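Local structure of uncharacterized hypothetical protein (Parabacteroides merdae, 4EI0) at residues 63-74 against 105-116. The protein is of unknown function and belongs to the DUF4466 family, its chain folded largely into antiparallel beta sheets and paired with a second copy. Numbering follows the deposited sequence.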
# COMPACT_ATOMS: atom_id res chain seq x y z
N ALA B 63 -9.00 24.93 -14.49
CA ALA B 63 -8.05 26.05 -14.39
C ALA B 63 -6.63 25.49 -14.21
O ALA B 63 -6.44 24.32 -13.83
CB ALA B 63 -8.37 26.98 -13.20
N THR B 64 -5.65 26.37 -14.38
CA THR B 64 -4.26 26.01 -14.11
C THR B 64 -4.09 25.48 -12.70
O THR B 64 -4.65 26.00 -11.77
CB THR B 64 -3.31 27.19 -14.29
OG1 THR B 64 -3.45 27.66 -15.62
CG2 THR B 64 -1.86 26.72 -14.09
N GLY B 65 -3.35 24.38 -12.57
CA GLY B 65 -3.25 23.68 -11.30
C GLY B 65 -4.03 22.39 -11.26
O GLY B 65 -3.91 21.64 -10.32
N THR B 66 -4.85 22.14 -12.27
CA THR B 66 -5.53 20.84 -12.42
C THR B 66 -4.44 19.75 -12.72
O THR B 66 -3.59 19.93 -13.59
CB THR B 66 -6.51 20.90 -13.58
OG1 THR B 66 -7.51 21.86 -13.25
CG2 THR B 66 -7.15 19.55 -13.88
N TYR B 67 -4.36 18.72 -11.90
CA TYR B 67 -3.32 17.73 -12.04
C TYR B 67 -3.67 16.40 -11.36
O TYR B 67 -4.61 16.33 -10.58
CB TYR B 67 -1.97 18.26 -11.48
CG TYR B 67 -1.85 18.26 -10.01
CD1 TYR B 67 -2.70 18.98 -9.25
CD2 TYR B 67 -0.85 17.53 -9.36
CE1 TYR B 67 -2.62 18.98 -7.89
CE2 TYR B 67 -0.74 17.53 -7.99
CZ TYR B 67 -1.64 18.26 -7.26
OH TYR B 67 -1.60 18.29 -5.90
N PHE B 68 -2.90 15.35 -11.70
CA PHE B 68 -2.81 14.13 -10.93
C PHE B 68 -1.58 14.25 -10.07
O PHE B 68 -0.51 14.52 -10.57
CB PHE B 68 -2.56 12.94 -11.84
CG PHE B 68 -3.77 12.22 -12.31
CD1 PHE B 68 -4.56 11.50 -11.43
CD2 PHE B 68 -4.04 12.13 -13.66
CE1 PHE B 68 -5.65 10.76 -11.87
CE2 PHE B 68 -5.13 11.41 -14.09
CZ PHE B 68 -5.92 10.71 -13.20
N ASP B 69 -1.70 14.02 -8.78
CA ASP B 69 -0.55 13.92 -7.91
C ASP B 69 0.14 12.60 -8.36
O ASP B 69 -0.54 11.62 -8.67
CB ASP B 69 -1.10 13.95 -6.46
CG ASP B 69 -0.13 13.54 -5.37
OD1 ASP B 69 0.84 12.84 -5.58
OD2 ASP B 69 -0.45 13.85 -4.20
N PRO B 70 1.47 12.61 -8.48
CA PRO B 70 2.17 11.47 -9.03
C PRO B 70 2.35 10.32 -8.02
O PRO B 70 3.01 9.31 -8.37
CB PRO B 70 3.53 12.06 -9.46
CG PRO B 70 3.76 13.19 -8.49
CD PRO B 70 2.40 13.73 -8.15
N ASN B 71 1.88 10.46 -6.77
CA ASN B 71 2.05 9.40 -5.80
C ASN B 71 0.85 8.50 -5.76
O ASN B 71 -0.25 8.97 -5.80
CB ASN B 71 2.27 9.93 -4.40
CG ASN B 71 3.54 10.73 -4.31
OD1 ASN B 71 4.63 10.20 -4.17
ND2 ASN B 71 3.39 12.02 -4.34
N SER B 72 1.06 7.20 -5.70
CA SER B 72 -0.03 6.32 -5.38
C SER B 72 -0.09 6.27 -3.87
O SER B 72 0.92 6.20 -3.21
CB SER B 72 0.16 4.92 -5.96
OG SER B 72 -0.77 4.02 -5.39
N TYR B 73 -1.31 6.32 -3.35
CA TYR B 73 -1.58 6.31 -1.92
C TYR B 73 -2.04 4.91 -1.56
O TYR B 73 -3.16 4.57 -1.85
CB TYR B 73 -2.66 7.37 -1.58
CG TYR B 73 -2.03 8.77 -1.69
CD1 TYR B 73 -1.36 9.32 -0.60
CD2 TYR B 73 -2.03 9.45 -2.88
CE1 TYR B 73 -0.72 10.54 -0.72
CE2 TYR B 73 -1.39 10.66 -3.00
CZ TYR B 73 -0.73 11.20 -1.91
OH TYR B 73 -0.04 12.38 -2.04
N TYR B 74 -1.16 4.13 -0.94
CA TYR B 74 -1.45 2.82 -0.40
C TYR B 74 -1.83 3.05 1.10
O TYR B 74 -1.59 4.11 1.65
CB TYR B 74 -0.22 1.86 -0.58
CG TYR B 74 0.15 1.65 -2.04
CD1 TYR B 74 -0.65 0.87 -2.87
CD2 TYR B 74 1.22 2.31 -2.60
CE1 TYR B 74 -0.36 0.70 -4.21
CE2 TYR B 74 1.51 2.16 -3.94
CZ TYR B 74 0.74 1.33 -4.73
OH TYR B 74 0.97 1.28 -6.09
N THR B 105 4.01 -1.40 -11.14
CA THR B 105 3.06 -1.83 -10.16
C THR B 105 1.83 -2.39 -10.80
O THR B 105 1.44 -1.98 -11.89
CB THR B 105 2.68 -0.68 -9.21
OG1 THR B 105 1.84 -1.22 -8.18
CG2 THR B 105 2.02 0.43 -9.97
N CYS B 106 1.17 -3.30 -10.09
CA CYS B 106 -0.12 -3.81 -10.55
C CYS B 106 -1.34 -3.11 -9.98
O CYS B 106 -2.45 -3.44 -10.34
CB CYS B 106 -0.20 -5.30 -10.26
SG CYS B 106 -0.14 -5.73 -8.53
N ALA B 107 -1.15 -2.14 -9.09
CA ALA B 107 -2.30 -1.53 -8.40
C ALA B 107 -1.89 -0.18 -7.86
O ALA B 107 -0.79 -0.03 -7.32
CB ALA B 107 -2.89 -2.43 -7.28
N ALA B 108 -2.74 0.82 -8.07
CA ALA B 108 -2.42 2.16 -7.55
C ALA B 108 -3.71 2.95 -7.37
O ALA B 108 -4.72 2.66 -7.99
CB ALA B 108 -1.51 2.90 -8.48
N THR B 109 -3.64 3.94 -6.50
CA THR B 109 -4.70 4.93 -6.34
C THR B 109 -4.13 6.31 -6.43
O THR B 109 -3.26 6.67 -5.64
CB THR B 109 -5.40 4.79 -5.01
OG1 THR B 109 -5.94 3.50 -4.92
CG2 THR B 109 -6.54 5.82 -4.85
N LEU B 110 -4.52 7.03 -7.45
CA LEU B 110 -3.98 8.34 -7.73
C LEU B 110 -5.05 9.34 -7.44
O LEU B 110 -6.23 9.07 -7.70
CB LEU B 110 -3.57 8.49 -9.19
CG LEU B 110 -2.42 7.62 -9.72
CD1 LEU B 110 -2.33 7.88 -11.21
CD2 LEU B 110 -1.10 7.93 -8.98
N ARG B 111 -4.64 10.48 -6.88
CA ARG B 111 -5.54 11.61 -6.62
C ARG B 111 -5.49 12.62 -7.72
O ARG B 111 -4.40 13.05 -8.14
CB ARG B 111 -5.17 12.23 -5.31
CG ARG B 111 -5.49 11.28 -4.17
CD ARG B 111 -5.02 11.80 -2.84
NE ARG B 111 -5.29 10.78 -1.85
CZ ARG B 111 -4.79 10.78 -0.64
NH1 ARG B 111 -3.98 11.74 -0.24
NH2 ARG B 111 -5.08 9.78 0.16
N TYR B 112 -6.66 12.97 -8.25
CA TYR B 112 -6.82 13.99 -9.27
C TYR B 112 -7.52 15.19 -8.66
O TYR B 112 -8.52 15.04 -7.92
CB TYR B 112 -7.65 13.44 -10.42
CG TYR B 112 -8.18 14.44 -11.43
CD1 TYR B 112 -7.37 14.99 -12.40
CD2 TYR B 112 -9.53 14.75 -11.47
CE1 TYR B 112 -7.86 15.88 -13.33
CE2 TYR B 112 -10.03 15.65 -12.39
CZ TYR B 112 -9.20 16.20 -13.32
OH TYR B 112 -9.71 17.04 -14.26
N TYR B 113 -6.99 16.36 -8.97
CA TYR B 113 -7.46 17.65 -8.49
C TYR B 113 -7.90 18.49 -9.68
O TYR B 113 -7.09 18.83 -10.54
CB TYR B 113 -6.34 18.33 -7.72
CG TYR B 113 -5.95 17.58 -6.48
CD1 TYR B 113 -6.58 17.81 -5.28
CD2 TYR B 113 -4.94 16.64 -6.52
CE1 TYR B 113 -6.21 17.13 -4.13
CE2 TYR B 113 -4.56 15.95 -5.39
CZ TYR B 113 -5.20 16.20 -4.21
OH TYR B 113 -4.83 15.49 -3.15
N TYR B 114 -9.20 18.76 -9.77
CA TYR B 114 -9.74 19.62 -10.79
C TYR B 114 -9.90 20.99 -10.14
O TYR B 114 -10.63 21.11 -9.15
CB TYR B 114 -11.09 19.12 -11.22
CG TYR B 114 -11.83 19.98 -12.20
CD1 TYR B 114 -11.52 19.94 -13.54
CD2 TYR B 114 -12.91 20.77 -11.81
CE1 TYR B 114 -12.24 20.68 -14.48
CE2 TYR B 114 -13.64 21.51 -12.75
CZ TYR B 114 -13.30 21.49 -14.06
OH TYR B 114 -13.98 22.19 -14.99
N ILE B 115 -9.26 22.02 -10.70
CA ILE B 115 -9.42 23.39 -10.17
C ILE B 115 -10.56 24.01 -10.99
O ILE B 115 -10.46 24.09 -12.20
CB ILE B 115 -8.14 24.22 -10.24
CG1 ILE B 115 -6.95 23.52 -9.59
CG2 ILE B 115 -8.32 25.56 -9.50
CD1 ILE B 115 -7.13 23.18 -8.11
N ILE B 116 -11.65 24.39 -10.32
CA ILE B 116 -12.89 24.85 -10.94
C ILE B 116 -12.64 26.17 -11.62
O ILE B 116 -12.17 27.10 -10.98
CB ILE B 116 -14.06 24.94 -9.87
CG1 ILE B 116 -14.30 23.59 -9.21
CG2 ILE B 116 -15.35 25.43 -10.46
CD1 ILE B 116 -15.09 23.61 -7.92
O HOH W 1 -1.93 10.77 -6.43
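The guanidinium of R111 lies flat on one face of the Y73 ring, planes 5° apart, a cation-pi stack with CZ 3.7 Å from the ring centroid. It joins neighbouring antiparallel strands, 67-75 and 107-115, inside a five-stranded sheet, and an arginine suits the place because its extended chain brings a flat cation over the ring while NH2 forms a salt bridge with D81. Beyond the stack, Y73 OH donates to D69 OD2 (2.6 Å), and OD1 of the same carboxylate takes the backbone N of N71, an Asx turn, and also N71 ND2. Replacing Y73 by an alanine is likely to strip the aromatic face from the R111 guanidinium and deprive D69 OD2 of this hydroxyl donor. The strand is interrupted around P70, where a water bridges the gap, donating to D69 O and accepting from R111 N. Before the break, Y67 and Y113 form a hydrogen-bonded pair whose rings run side by side, nearly parallel but slid apart, with CE1 of Y67 3.6 Å from CD2 of Y113. On the opposite face, the non-hydrogen-bonded pair F68 and Y112 meets edge-to-face, the edge of Y112 toward the F68 ring, both against V56 of strand 51-58 in another sheet. After the break, S72 puts its hydroxyl anti to the backbone N (chi1 168°), where OG accepts from T109 N at 3.1 Å. In the type II turn from A63 to T66, T66 OG1 receives I115 N along a nearly straight 170° bond and donates to A63 O at 2.7 Å.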